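Local coordinates for protein type C neurotoxin (PDB 3PME) that probably binds gangliosides and phospholipid at the nerve-cell membrane, as the receptor-binding domain of a mosaic C/D botulinum neurotoxin, at residues M305-T310 with K330-L335; Y338-F343 with S360-N365; K119-I124 with Q163-E168; N68-F73 with K203-E208. One frame throughout, in Å; residues are numbered along the deposited sequence.

Contact 1: residues M305-T310 with K330-L335; sequences MIIRDT and KLQSNL
Four backbone hydrogen bonds join M305-I307 to K330-Q332. M305 and Q332 form one hydrogen-bonded antiparallel pair, M305 N to Q332 O at 2.9 Å and Q332 N to M305 O at 2.8 Å. I307 and K330 form the next, where the N-H of I307 points almost straight at K330 O (169°). All four donors lie in the plane of the carbonyl they meet. I306 and L331 sit between them as the non-hydrogen-bonded pair. Their side chains share one face, where I306 CG1 meets L331 CD2 at 4.0 Å and both touch L256.

The other face carries M305, I307, K330 and Q332. M305 and Q332 run side by side. The Q332 chain is extended beyond CG, and its NE2 donates to N334 O at 2.8 Å, on a lone pair and nearly in the amide plane. This bond fixes the amide, so that OE1 faces I307 CD1 and NE2 lies beside M305 SD. The sulfur also sits 3.6 Å from N334 O. These strands, 302-308 and 326-332, belong to the beta-trefoil half of the receptor-binding domain. The K330 chain bends at chi3 and lays CD against D309, just past the paired residues, K330 CD to D309 CG 3.6 Å. K330 NZ stays 4.0 Å from D309 OD1, beyond a salt bridge. The firmer partner of D309 is R377, which pairs with OD2. R308 turns to the backbone instead: NE and NH1 both grip D309 O, NE at 2.9 Å, while Y327 offers its ring in a cation-pi contact.

Contact 2: residues Y338-F343 with S360-N365; sequences YGIGIF and SSFMKN
The F362 side chain joins two loops of the beta-trefoil half, the one leading into strand 343-347 and the one leaving strand 356-360. CG is anti to the backbone N (chi1 -167°), which carries the ring over to the short 3-10 turn at G339-I340. CB lies near G339 O. CG and CD1 come next to the G339 carbonyl, with F362 CD1 3.4 Å from G339 C. On the other side of the ring, CD2 and CE2 meet I340 CD1, and F362 CD2 to I340 CD1 is a tight 3.4 Å. I340 CB stands over the ring face, 4.3 Å from its centroid and 20° off the normal, a CH-pi contact. Toward the tip, CE1 and then CZ pass by I340 N, F362 CE1 to I340 N 3.8 Å. G339 has no side chain, and this lets the ring come close to the backbone.

The start of the F362 loop is set by an ST turn, in which F362 N donates to S360 OG at 3.2 Å. A water bonded to S360 OG lies 2.7 Å from I342 O and, more weakly held, near I340 O. It has more acceptors in reach than protons, so not all these bonds can form at once. S360 CB packs by the F343 ring. A second water donates to I342 O at 2.8 Å and accepts from S361 N, also at 2.8 Å.

Contact 3: residues K119-I124 with Q163-E168; sequences KYKSLI and QSERIE
K121 NZ has three partners. It donates to R166 O at 2.9 Å, with the nitrogen well above the carbonyl plane. It gives a second bond to a water at 2.8 Å, and it forms a salt bridge with D169, just past the segment. Bends at chi2 and chi4 fold the lysine chain over the R166 carbonyl, so that CG, CD and CE line it too.

E165 crosses K121 at about a right angle. Its CG touches K121 CB at 3.8 Å, but E165 OE2 stays 4.3 Å from K121 NZ. The water on NZ spans that gap by donating to E165 OE2 at 2.9 Å. A second water accepts from S122 N and gives OE2 a weak bond.

The segments 120-124 and 163-166 run antiparallel, at 174°, their axes 6.8 Å apart at the closest. Strands 120-126 and 160-166 belong to different sheets of the lectin-like, concanavalin-type half, and side chains fill the space between them. L123 CD2 reaches Q163 O and S164 C, both at 3.8 Å. The edges are thus joined by side chains and water, and the carboxylates of E165 and D169 would probably offset the positive charges of K121 and R166, which lie close together.

Contact 4: residues N68-F73 with K203-E208; sequences NSSVSF and KELSNE. With SO4 (sulfate ion), chain B.
In the lectin-like jelly-roll half of the domain, the S70 hydroxyl points from strand 68-77 at the segment that leads to helix 207-218. Its OG is anti to the carbonyl carbon (chi1 -55°), and this places it between two backbone groups of K203-L205. S70 OG donates to K203 O at 2.7 Å, in the carbonyl plane and on a lone pair. S70 OG also accepts from L205 N at 2.9 Å, with an N-H...O angle of 157°. One hydroxyl therefore serves as donor and acceptor, and this buried oxygen is satisfied on both counts. L205 lies alongside: its CG is 3.7 Å from S70 OG and 4.0 Å from S70 CB, and I2 packs on its side chain.

The CB of N68 points toward the loop and lies 4.3 Å from E204 CB. S69, the residue between, turns its CB away. The polar ends of S69 and E204 bond to strand 141-148 instead, S69 OG to N147 and E204 OE1 to N148.

Further on, S206 is the N-cap of helix 207-218 and its OG takes the backbone N of D209. A sulfate, most likely picked up from the crystallisation solution, sits at the same helix start. Its negative charge would suit the positive end of the helix dipole. N207 N donates to sulfate O3 at 2.7 Å, nearly straight at 173°.

Contacts 1 and 2 lie in the trefoil half, contacts 3 and 4 in the lectin-like half, on opposite sides of the chain's centre. Contacts 1 and 2 touch, with centres about 11 Å apart: R308 N is 3.1 Å from I340 O, a probable hydrogen bond, and Y338 packs on Q332. Contacts 3 and 4 have centres about 16 Å apart and nearest atoms about 8 Å apart. Both reach the same sheet, and contact 3 is nested in the long loop that contact 4 closes. Of the contacts in different halves, 2 and 4 come nearest, with about 32 Å between nearest atoms. The sulfate sits at contact 4 alone.

Contact 1: residues M305-T310 with K330-L335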
loop_
_atom_site.group_PDB
_atom_site.type_symbol
_atom_site.label_atom_id
_atom_site.label_comp_id
_atom_site.label_asym_id
_atom_site.label_seq_id
_atom_site.Cartn_x
_atom_site.Cartn_y
_atom_site.Cartn_z
ATOM N N MET A 305 20.858 9.838 -15.723
ATOM C CA MET A 305 20.740 9.642 -14.284
ATOM C C MET A 305 20.540 10.989 -13.593
ATOM O O MET A 305 21.026 12.011 -14.066
ATOM C CB MET A 305 21.956 8.912 -13.705
ATOM C CG MET A 305 23.238 9.696 -13.761
ATOM S SD MET A 305 24.607 8.744 -13.054
ATOM C CE MET A 305 24.005 8.491 -11.397
ATOM N N ILE A 306 19.777 10.997 -12.503
ATOM C CA ILE A 306 19.573 12.209 -11.743
ATOM C C ILE A 306 20.754 12.451 -10.819
ATOM O O ILE A 306 21.201 11.543 -10.110
ATOM C CB ILE A 306 18.271 12.134 -10.912
ATOM C CG1 ILE A 306 17.066 11.993 -11.849
ATOM C CG2 ILE A 306 18.138 13.364 -10.025
ATOM C CD1 ILE A 306 15.718 11.872 -11.116
ATOM N N ILE A 307 21.262 13.677 -10.823
ATOM C CA ILE A 307 22.336 14.037 -9.910
ATOM C C ILE A 307 21.985 15.293 -9.146
ATOM O O ILE A 307 21.142 16.066 -9.580
ATOM C CB ILE A 307 23.670 14.264 -10.648
ATOM C CG1 ILE A 307 23.551 15.422 -11.650
ATOM C CG2 ILE A 307 24.106 12.974 -11.337
ATOM C CD1 ILE A 307 24.905 15.954 -12.156
ATOM N N ARG A 308 22.621 15.462 -7.997
ATOM C CA ARG A 308 22.561 16.714 -7.254
ATOM C C ARG A 308 23.479 17.734 -7.923
ATOM O O ARG A 308 24.567 17.384 -8.378
ATOM C CB ARG A 308 23.042 16.472 -5.824
ATOM C CG ARG A 308 22.497 17.429 -4.796
ATOM C CD ARG A 308 23.421 17.490 -3.585
ATOM N NE ARG A 308 24.547 18.355 -3.894
ATOM C CZ ARG A 308 25.581 18.585 -3.098
ATOM N NH1 ARG A 308 26.533 19.409 -3.502
ATOM N NH2 ARG A 308 25.665 18.005 -1.905
ATOM N N ASP A 309 23.050 18.990 -7.987
ATOM C CA ASP A 309 23.932 20.065 -8.437
ATOM C C ASP A 309 25.011 20.271 -7.369
ATOM O O ASP A 309 24.764 20.077 -6.173
ATOM C CB ASP A 309 23.122 21.350 -8.641
ATOM C CG ASP A 309 23.783 22.319 -9.593
ATOM O OD1 ASP A 309 24.949 22.096 -9.973
ATOM O OD2 ASP A 309 23.128 23.314 -9.960
ATOM N N THR A 310 26.215 20.638 -7.797
ATOM C CA THR A 310 27.334 20.871 -6.884
ATOM C C THR A 310 27.217 22.225 -6.180
ATOM O O THR A 310 27.635 22.377 -5.031
ATOM C CB THR A 310 28.678 20.808 -7.645
ATOM O OG1 THR A 310 28.668 21.794 -8.672
ATOM C CG2 THR A 310 28.853 19.445 -8.294
ATOM N N LYS A 330 19.660 17.622 -11.421
ATOM C CA LYS A 330 19.901 17.735 -12.855
ATOM C C LYS A 330 19.945 16.355 -13.473
ATOM O O LYS A 330 20.045 15.361 -12.764
ATOM C CB LYS A 330 21.243 18.439 -13.114
ATOM C CG LYS A 330 21.370 19.786 -12.416
ATOM C CD LYS A 330 22.789 20.320 -12.456
ATOM C CE LYS A 330 23.213 20.660 -13.867
ATOM N NZ LYS A 330 24.599 21.214 -13.890
ATOM N N LEU A 331 19.871 16.311 -14.800
ATOM C CA LEU A 331 20.057 15.075 -15.555
ATOM C C LEU A 331 21.495 14.993 -16.069
ATOM O O LEU A 331 22.052 15.990 -16.548
ATOM C CB LEU A 331 19.088 15.020 -16.742
ATOM C CG LEU A 331 17.596 14.948 -16.392
ATOM C CD1 LEU A 331 16.718 14.814 -17.628
ATOM C CD2 LEU A 331 17.362 13.791 -15.440
ATOM N N GLN A 332 22.078 13.803 -15.981
ATOM C CA GLN A 332 23.430 13.541 -16.485
ATOM C C GLN A 332 23.391 12.371 -17.466
ATOM O O GLN A 332 22.828 11.319 -17.166
ATOM C CB GLN A 332 24.372 13.215 -15.317
ATOM C CG GLN A 332 25.740 12.686 -15.744
ATOM C CD GLN A 332 26.701 12.594 -14.579
ATOM O OE1 GLN A 332 26.997 13.596 -13.915
ATOM N NE2 GLN A 332 27.183 11.390 -14.306
ATOM N N SER A 333 24.011 12.530 -18.639
ATOM C CA SER A 333 23.948 11.468 -19.648
ATOM C C SER A 333 25.041 10.417 -19.471
ATOM O O SER A 333 24.898 9.289 -19.946
ATOM C CB SER A 333 23.987 12.054 -21.061
ATOM O OG SER A 333 25.174 12.785 -21.235
ATOM N N ASN A 334 26.119 10.783 -18.777
ATOM C CA ASN A 334 27.137 9.819 -18.363
ATOM C C ASN A 334 26.598 8.936 -17.248
ATOM O O ASN A 334 26.367 9.400 -16.124
ATOM C CB ASN A 334 28.402 10.533 -17.884
ATOM C CG ASN A 334 29.211 11.108 -19.021
ATOM O OD1 ASN A 334 29.056 10.706 -20.175
ATOM N ND2 ASN A 334 30.092 12.049 -18.701
ATOM N N LEU A 335 26.368 7.665 -17.552
ATOM C CA LEU A 335 25.783 6.762 -16.573
ATOM C C LEU A 335 26.848 5.972 -15.809
ATOM O O LEU A 335 27.835 5.524 -16.391
ATOM C CB LEU A 335 24.817 5.800 -17.263
ATOM C CG LEU A 335 23.728 6.428 -18.133
ATOM C CD1 LEU A 335 22.902 5.338 -18.795
ATOM C CD2 LEU A 335 22.831 7.353 -17.314
#

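Contact 2: residues Y338-F343 with S360-N365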
loop_
_atom_site.group_PDB
_atom_site.type_symbol
_atom_site.label_atom_id
_atom_site.label_comp_id
_atom_site.label_asym_id
_atom_site.label_seq_id
_atom_site.Cartn_x
_atom_site.Cartn_y
_atom_site.Cartn_z
ATOM N N TYR A 338 28.276 7.220 -9.992
ATOM C CA TYR A 338 28.828 8.507 -9.577
ATOM C C TYR A 338 28.247 8.957 -8.236
ATOM O O TYR A 338 27.031 9.020 -8.068
ATOM C CB TYR A 338 28.550 9.566 -10.643
ATOM C CG TYR A 338 29.240 9.301 -11.956
ATOM C CD1 TYR A 338 30.552 9.703 -12.157
ATOM C CD2 TYR A 338 28.584 8.651 -12.991
ATOM C CE1 TYR A 338 31.193 9.469 -13.353
ATOM C CE2 TYR A 338 29.220 8.415 -14.197
ATOM C CZ TYR A 338 30.524 8.823 -14.367
ATOM O OH TYR A 338 31.164 8.594 -15.564
ATOM N N GLY A 339 29.120 9.282 -7.288
ATOM C CA GLY A 339 28.688 9.643 -5.946
ATOM C C GLY A 339 27.623 10.728 -5.901
ATOM O O GLY A 339 26.700 10.686 -5.079
ATOM N N ILE A 340 27.755 11.701 -6.790
ATOM C CA ILE A 340 26.852 12.851 -6.836
ATOM C C ILE A 340 25.417 12.432 -7.185
ATOM O O ILE A 340 24.467 13.183 -6.942
ATOM C CB ILE A 340 27.382 13.939 -7.828
ATOM C CG1 ILE A 340 26.590 15.241 -7.703
ATOM C CG2 ILE A 340 27.331 13.440 -9.259
ATOM C CD1 ILE A 340 26.898 16.060 -6.476
ATOM N N GLY A 341 25.268 11.231 -7.736
ATOM C CA GLY A 341 23.962 10.697 -8.101
ATOM C C GLY A 341 23.530 9.495 -7.278
ATOM O O GLY A 341 22.620 8.765 -7.665
ATOM N N ILE A 342 24.190 9.267 -6.149
ATOM C CA ILE A 342 23.795 8.170 -5.275
ATOM C C ILE A 342 23.031 8.722 -4.085
ATOM O O ILE A 342 23.451 9.700 -3.460
ATOM C CB ILE A 342 25.018 7.346 -4.829
ATOM C CG1 ILE A 342 25.609 6.630 -6.050
ATOM C CG2 ILE A 342 24.622 6.329 -3.770
ATOM C CD1 ILE A 342 26.946 5.955 -5.813
ATOM N N PHE A 343 21.893 8.095 -3.809
ATOM C CA PHE A 343 20.985 8.504 -2.753
ATOM C C PHE A 343 20.689 7.314 -1.850
ATOM O O PHE A 343 20.956 6.164 -2.212
ATOM C CB PHE A 343 19.680 9.040 -3.373
ATOM C CG PHE A 343 19.882 10.249 -4.239
ATOM C CD1 PHE A 343 19.850 11.529 -3.698
ATOM C CD2 PHE A 343 20.153 10.107 -5.595
ATOM C CE1 PHE A 343 20.054 12.651 -4.501
ATOM C CE2 PHE A 343 20.354 11.213 -6.406
ATOM C CZ PHE A 343 20.309 12.489 -5.863
ATOM N N SER A 360 21.014 12.163 0.601
ATOM C CA SER A 360 22.322 12.043 -0.032
ATOM C C SER A 360 23.390 12.376 0.995
ATOM O O SER A 360 23.200 13.264 1.833
ATOM C CB SER A 360 22.431 13.003 -1.215
ATOM O OG SER A 360 23.779 13.131 -1.630
ATOM N N SER A 361 24.515 11.676 0.928
ATOM C CA SER A 361 25.637 12.008 1.797
ATOM C C SER A 361 26.859 12.401 0.980
ATOM O O SER A 361 27.991 12.320 1.459
ATOM C CB SER A 361 25.949 10.850 2.748
ATOM O OG SER A 361 26.071 9.637 2.040
ATOM N N PHE A 362 26.631 12.841 -0.255
ATOM C CA PHE A 362 27.733 13.340 -1.074
ATOM C C PHE A 362 28.119 14.744 -0.626
ATOM O O PHE A 362 27.330 15.690 -0.756
ATOM C CB PHE A 362 27.397 13.321 -2.566
ATOM C CG PHE A 362 28.600 13.526 -3.452
ATOM C CD1 PHE A 362 29.496 12.492 -3.672
ATOM C CD2 PHE A 362 28.838 14.753 -4.043
ATOM C CE1 PHE A 362 30.614 12.678 -4.479
ATOM C CE2 PHE A 362 29.952 14.948 -4.860
ATOM C CZ PHE A 362 30.840 13.908 -5.074
ATOM N N MET A 363 29.319 14.846 -0.050
ATOM C CA MET A 363 29.909 16.105 0.419
ATOM C C MET A 363 29.250 16.722 1.656
ATOM O O MET A 363 29.942 17.106 2.602
ATOM C CB MET A 363 30.001 17.121 -0.719
ATOM C CG MET A 363 30.787 16.611 -1.907
ATOM S SD MET A 363 32.524 16.291 -1.532
ATOM C CE MET A 363 33.178 16.006 -3.177
ATOM N N LYS A 364 27.924 16.832 1.637
ATOM C CA LYS A 364 27.159 17.262 2.809
ATOM C C LYS A 364 25.941 16.361 2.915
ATOM O O LYS A 364 25.515 15.771 1.921
ATOM C CB LYS A 364 26.698 18.719 2.676
ATOM C CG LYS A 364 27.819 19.754 2.624
ATOM C CD LYS A 364 27.250 21.162 2.521
ATOM C CE LYS A 364 28.333 22.190 2.198
ATOM N NZ LYS A 364 29.365 22.250 3.269
ATOM N N ASN A 365 25.394 16.235 4.115
ATOM C CA ASN A 365 24.178 15.466 4.294
ATOM C C ASN A 365 22.981 16.280 3.849
ATOM O O ASN A 365 22.728 17.366 4.371
ATOM C CB ASN A 365 24.003 15.042 5.754
ATOM C CG ASN A 365 24.976 13.953 6.162
ATOM O OD1 ASN A 365 25.654 14.061 7.184
ATOM N ND2 ASN A 365 25.057 12.904 5.360
HETATM O O HOH W 1 23.907 12.329 -4.042
HETATM O O HOH W 2 24.732 9.559 -0.967
#

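Contact 3: residues K119-I124 with Q163-E168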
loop_
_atom_site.group_PDB
_atom_site.type_symbol
_atom_site.label_atom_id
_atom_site.label_comp_id
_atom_site.label_asym_id
_atom_site.label_seq_id
_atom_site.Cartn_x
_atom_site.Cartn_y
_atom_site.Cartn_z
ATOM N N LYS A 119 -31.605 -11.721 11.711
ATOM C CA LYS A 119 -31.276 -10.375 12.168
ATOM C C LYS A 119 -29.760 -10.214 12.088
ATOM O O LYS A 119 -29.015 -11.141 12.405
ATOM C CB LYS A 119 -31.777 -10.168 13.598
ATOM C CG LYS A 119 -31.413 -8.832 14.226
ATOM C CD LYS A 119 -31.887 -8.749 15.680
ATOM C CE LYS A 119 -31.399 -7.468 16.349
ATOM N NZ LYS A 119 -31.680 -7.451 17.814
ATOM N N TYR A 120 -29.285 -9.058 11.649
ATOM C CA TYR A 120 -27.843 -8.886 11.532
ATOM C C TYR A 120 -27.354 -7.542 12.058
ATOM O O TYR A 120 -28.131 -6.593 12.227
ATOM C CB TYR A 120 -27.373 -9.084 10.090
ATOM C CG TYR A 120 -27.808 -7.987 9.155
ATOM C CD1 TYR A 120 -29.050 -8.026 8.539
ATOM C CD2 TYR A 120 -26.976 -6.910 8.894
ATOM C CE1 TYR A 120 -29.451 -7.023 7.685
ATOM C CE2 TYR A 120 -27.364 -5.904 8.032
ATOM C CZ TYR A 120 -28.603 -5.967 7.435
ATOM O OH TYR A 120 -29.002 -4.963 6.585
ATOM N N LYS A 121 -26.065 -7.494 12.356
ATOM C CA LYS A 121 -25.377 -6.251 12.706
ATOM C C LYS A 121 -24.202 -6.118 11.759
ATOM O O LYS A 121 -23.686 -7.118 11.263
ATOM C CB LYS A 121 -24.866 -6.286 14.149
ATOM C CG LYS A 121 -25.953 -6.447 15.199
ATOM C CD LYS A 121 -26.946 -5.299 15.137
ATOM C CE LYS A 121 -27.894 -5.321 16.332
ATOM N NZ LYS A 121 -27.269 -4.682 17.528
ATOM N N SER A 122 -23.775 -4.892 11.497
ATOM C CA SER A 122 -22.667 -4.692 10.569
ATOM C C SER A 122 -21.679 -3.634 11.039
ATOM O O SER A 122 -22.024 -2.711 11.789
ATOM C CB SER A 122 -23.197 -4.329 9.182
ATOM O OG SER A 122 -23.879 -3.096 9.211
ATOM N N LEU A 123 -20.433 -3.793 10.600
ATOM C CA LEU A 123 -19.410 -2.765 10.725
ATOM C C LEU A 123 -19.142 -2.307 9.308
ATOM O O LEU A 123 -18.946 -3.130 8.425
ATOM C CB LEU A 123 -18.133 -3.353 11.313
ATOM C CG LEU A 123 -18.235 -3.846 12.758
ATOM C CD1 LEU A 123 -17.060 -4.782 13.054
ATOM C CD2 LEU A 123 -18.234 -2.632 13.684
ATOM N N ILE A 124 -19.138 -0.998 9.100
ATOM C CA ILE A 124 -18.980 -0.446 7.765
ATOM C C ILE A 124 -17.862 0.582 7.773
ATOM O O ILE A 124 -17.794 1.436 8.656
ATOM C CB ILE A 124 -20.290 0.197 7.274
ATOM C CG1 ILE A 124 -21.433 -0.817 7.324
ATOM C CG2 ILE A 124 -20.131 0.700 5.838
ATOM C CD1 ILE A 124 -22.819 -0.193 7.155
ATOM N N GLN A 163 -14.781 1.710 14.097
ATOM C CA GLN A 163 -16.214 1.511 14.308
ATOM C C GLN A 163 -16.454 0.406 15.317
ATOM O O GLN A 163 -15.651 -0.516 15.453
ATOM C CB GLN A 163 -16.900 1.126 12.989
ATOM C CG GLN A 163 -16.774 2.169 11.877
ATOM C CD GLN A 163 -17.765 3.301 12.030
ATOM O OE1 GLN A 163 -17.385 4.450 12.276
ATOM N NE2 GLN A 163 -19.041 2.989 11.877
ATOM N N SER A 164 -17.577 0.501 16.018
ATOM C CA SER A 164 -18.008 -0.551 16.922
ATOM C C SER A 164 -19.502 -0.772 16.713
ATOM O O SER A 164 -20.221 0.137 16.290
ATOM C CB SER A 164 -17.730 -0.153 18.371
ATOM O OG SER A 164 -18.114 -1.187 19.269
ATOM N N GLU A 165 -19.959 -1.989 16.986
ATOM C CA GLU A 165 -21.369 -2.324 16.881
ATOM C C GLU A 165 -21.733 -3.348 17.942
ATOM O O GLU A 165 -21.012 -4.314 18.183
ATOM C CB GLU A 165 -21.709 -2.856 15.483
ATOM C CG GLU A 165 -23.200 -3.076 15.265
ATOM C CD GLU A 165 -23.956 -1.778 15.061
ATOM O OE1 GLU A 165 -23.307 -0.742 14.810
ATOM O OE2 GLU A 165 -25.203 -1.795 15.136
ATOM N N ARG A 166 -22.870 -3.128 18.584
ATOM C CA ARG A 166 -23.313 -4.017 19.642
ATOM C C ARG A 166 -23.797 -5.329 19.039
ATOM O O ARG A 166 -24.525 -5.321 18.050
ATOM C CB ARG A 166 -24.437 -3.334 20.418
ATOM C CG ARG A 166 -24.906 -4.067 21.641
ATOM C CD ARG A 166 -25.785 -3.138 22.477
ATOM N NE ARG A 166 -26.959 -2.673 21.742
ATOM C CZ ARG A 166 -27.018 -1.543 21.039
ATOM N NH1 ARG A 166 -25.961 -0.739 20.962
ATOM N NH2 ARG A 166 -28.137 -1.218 20.404
ATOM N N ILE A 167 -23.375 -6.449 19.616
ATOM C CA ILE A 167 -23.857 -7.750 19.157
ATOM C C ILE A 167 -24.431 -8.584 20.296
ATOM O O ILE A 167 -24.972 -9.661 20.066
ATOM C CB ILE A 167 -22.766 -8.566 18.413
ATOM C CG1 ILE A 167 -21.527 -8.765 19.293
ATOM C CG2 ILE A 167 -22.391 -7.896 17.090
ATOM C CD1 ILE A 167 -20.540 -9.769 18.744
ATOM N N GLU A 168 -24.317 -8.071 21.519
ATOM C CA GLU A 168 -24.791 -8.788 22.691
ATOM C C GLU A 168 -26.300 -8.966 22.626
ATOM O O GLU A 168 -26.860 -9.827 23.303
ATOM C CB GLU A 168 -24.411 -8.028 23.966
ATOM C CG GLU A 168 -24.666 -8.804 25.249
ATOM C CD GLU A 168 -24.482 -7.949 26.493
ATOM O OE1 GLU A 168 -24.453 -6.702 26.361
ATOM O OE2 GLU A 168 -24.374 -8.528 27.599
HETATM O O HOH W 3 -27.194 -1.922 17.293
HETATM O O HOH W 4 -25.620 -2.815 12.456
#

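Contact 4: residues N68-F73 with K203-E208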
loop_
_atom_site.group_PDB
_atom_site.type_symbol
_atom_site.label_atom_id
_atom_site.label_comp_id
_atom_site.label_asym_id
_atom_site.label_seq_id
_atom_site.Cartn_x
_atom_site.Cartn_y
_atom_site.Cartn_z
ATOM N N ASN A 68 -15.402 -15.384 21.747
ATOM C CA ASN A 68 -14.549 -14.288 21.302
ATOM C C ASN A 68 -13.605 -14.693 20.180
ATOM O O ASN A 68 -13.063 -15.798 20.174
ATOM C CB ASN A 68 -13.764 -13.683 22.476
ATOM C CG ASN A 68 -13.156 -14.735 23.394
ATOM O OD1 ASN A 68 -12.557 -15.714 22.945
ATOM N ND2 ASN A 68 -13.312 -14.528 24.704
ATOM N N SER A 69 -13.407 -13.793 19.219
ATOM C CA SER A 69 -12.547 -14.104 18.087
ATOM C C SER A 69 -11.995 -12.827 17.494
ATOM O O SER A 69 -12.482 -11.732 17.780
ATOM C CB SER A 69 -13.346 -14.814 16.999
ATOM O OG SER A 69 -14.278 -13.907 16.432
ATOM N N SER A 70 -10.982 -12.984 16.650
ATOM C CA SER A 70 -10.489 -11.889 15.830
ATOM C C SER A 70 -10.233 -12.414 14.428
ATOM O O SER A 70 -9.851 -13.569 14.239
ATOM C CB SER A 70 -9.209 -11.290 16.408
ATOM O OG SER A 70 -9.397 -10.889 17.766
ATOM N N VAL A 71 -10.444 -11.554 13.443
ATOM C CA VAL A 71 -10.146 -11.901 12.072
ATOM C C VAL A 71 -9.226 -10.801 11.558
ATOM O O VAL A 71 -9.531 -9.626 11.735
ATOM C CB VAL A 71 -11.426 -11.941 11.227
ATOM C CG1 VAL A 71 -11.073 -12.228 9.788
ATOM C CG2 VAL A 71 -12.423 -12.988 11.792
ATOM N N SER A 72 -8.096 -11.159 10.955
ATOM C CA SER A 72 -7.215 -10.142 10.393
ATOM C C SER A 72 -6.778 -10.513 8.982
ATOM O O SER A 72 -6.651 -11.682 8.654
ATOM C CB SER A 72 -5.997 -9.906 11.285
ATOM O OG SER A 72 -5.107 -11.012 11.251
ATOM N N PHE A 73 -6.566 -9.503 8.146
ATOM C CA PHE A 73 -6.093 -9.717 6.776
ATOM C C PHE A 73 -5.834 -8.357 6.175
ATOM O O PHE A 73 -6.310 -7.354 6.701
ATOM C CB PHE A 73 -7.153 -10.432 5.927
ATOM C CG PHE A 73 -8.491 -9.729 5.894
ATOM C CD1 PHE A 73 -9.442 -9.983 6.877
ATOM C CD2 PHE A 73 -8.806 -8.831 4.885
ATOM C CE1 PHE A 73 -10.671 -9.345 6.864
ATOM C CE2 PHE A 73 -10.038 -8.184 4.855
ATOM C CZ PHE A 73 -10.984 -8.439 5.861
ATOM N N LYS A 203 -9.380 -15.560 20.155
ATOM C CA LYS A 203 -9.487 -14.592 21.229
ATOM C C LYS A 203 -9.673 -13.214 20.621
ATOM O O LYS A 203 -9.428 -13.016 19.428
ATOM C CB LYS A 203 -8.233 -14.614 22.105
ATOM C CG LYS A 203 -6.979 -14.184 21.373
ATOM C CD LYS A 203 -5.727 -14.387 22.211
ATOM C CE LYS A 203 -5.430 -13.192 23.089
ATOM N NZ LYS A 203 -4.104 -13.360 23.753
ATOM N N GLU A 204 -10.098 -12.273 21.450
ATOM C CA GLU A 204 -10.198 -10.876 21.079
ATOM C C GLU A 204 -8.830 -10.239 21.295
ATOM O O GLU A 204 -8.368 -10.110 22.428
ATOM C CB GLU A 204 -11.261 -10.197 21.952
ATOM C CG GLU A 204 -11.373 -8.704 21.769
ATOM C CD GLU A 204 -12.359 -8.076 22.735
ATOM O OE1 GLU A 204 -13.088 -8.832 23.415
ATOM O OE2 GLU A 204 -12.392 -6.830 22.816
ATOM N N LEU A 205 -8.155 -9.866 20.207
ATOM C CA LEU A 205 -6.808 -9.323 20.326
ATOM C C LEU A 205 -6.852 -7.923 20.917
ATOM O O LEU A 205 -7.717 -7.126 20.557
ATOM C CB LEU A 205 -6.121 -9.269 18.961
ATOM C CG LEU A 205 -5.791 -10.590 18.270
ATOM C CD1 LEU A 205 -5.052 -10.320 16.961
ATOM C CD2 LEU A 205 -4.965 -11.481 19.176
ATOM N N SER A 206 -5.922 -7.629 21.819
ATOM C CA SER A 206 -5.803 -6.286 22.383
ATOM C C SER A 206 -5.365 -5.303 21.304
ATOM O O SER A 206 -4.847 -5.703 20.269
ATOM C CB SER A 206 -4.779 -6.273 23.515
ATOM O OG SER A 206 -3.476 -6.503 23.011
ATOM N N ASN A 207 -5.565 -4.015 21.544
ATOM C CA ASN A 207 -5.051 -3.008 20.632
ATOM C C ASN A 207 -3.557 -3.176 20.407
ATOM O O ASN A 207 -3.068 -3.045 19.281
ATOM C CB ASN A 207 -5.358 -1.611 21.149
ATOM C CG ASN A 207 -6.833 -1.300 21.089
ATOM O OD1 ASN A 207 -7.631 -2.145 20.683
ATOM N ND2 ASN A 207 -7.205 -0.085 21.474
ATOM N N GLU A 208 -2.828 -3.480 21.476
ATOM C CA GLU A 208 -1.388 -3.680 21.374
ATOM C C GLU A 208 -1.055 -4.853 20.449
ATOM O O GLU A 208 -0.158 -4.765 19.606
ATOM C CB GLU A 208 -0.781 -3.898 22.764
ATOM C CG GLU A 208 0.728 -4.095 22.757
ATOM C CD GLU A 208 1.329 -4.046 24.151
ATOM O OE1 GLU A 208 0.574 -3.813 25.125
ATOM O OE2 GLU A 208 2.555 -4.238 24.273
HETATM S S SO4 B . -7.929 -2.671 24.449
HETATM O O1 SO4 B . -9.122 -3.194 23.785
HETATM O O2 SO4 B . -7.970 -3.059 25.856
HETATM O O3 SO4 B . -6.737 -3.230 23.827
HETATM O O4 SO4 B . -7.912 -1.215 24.335
#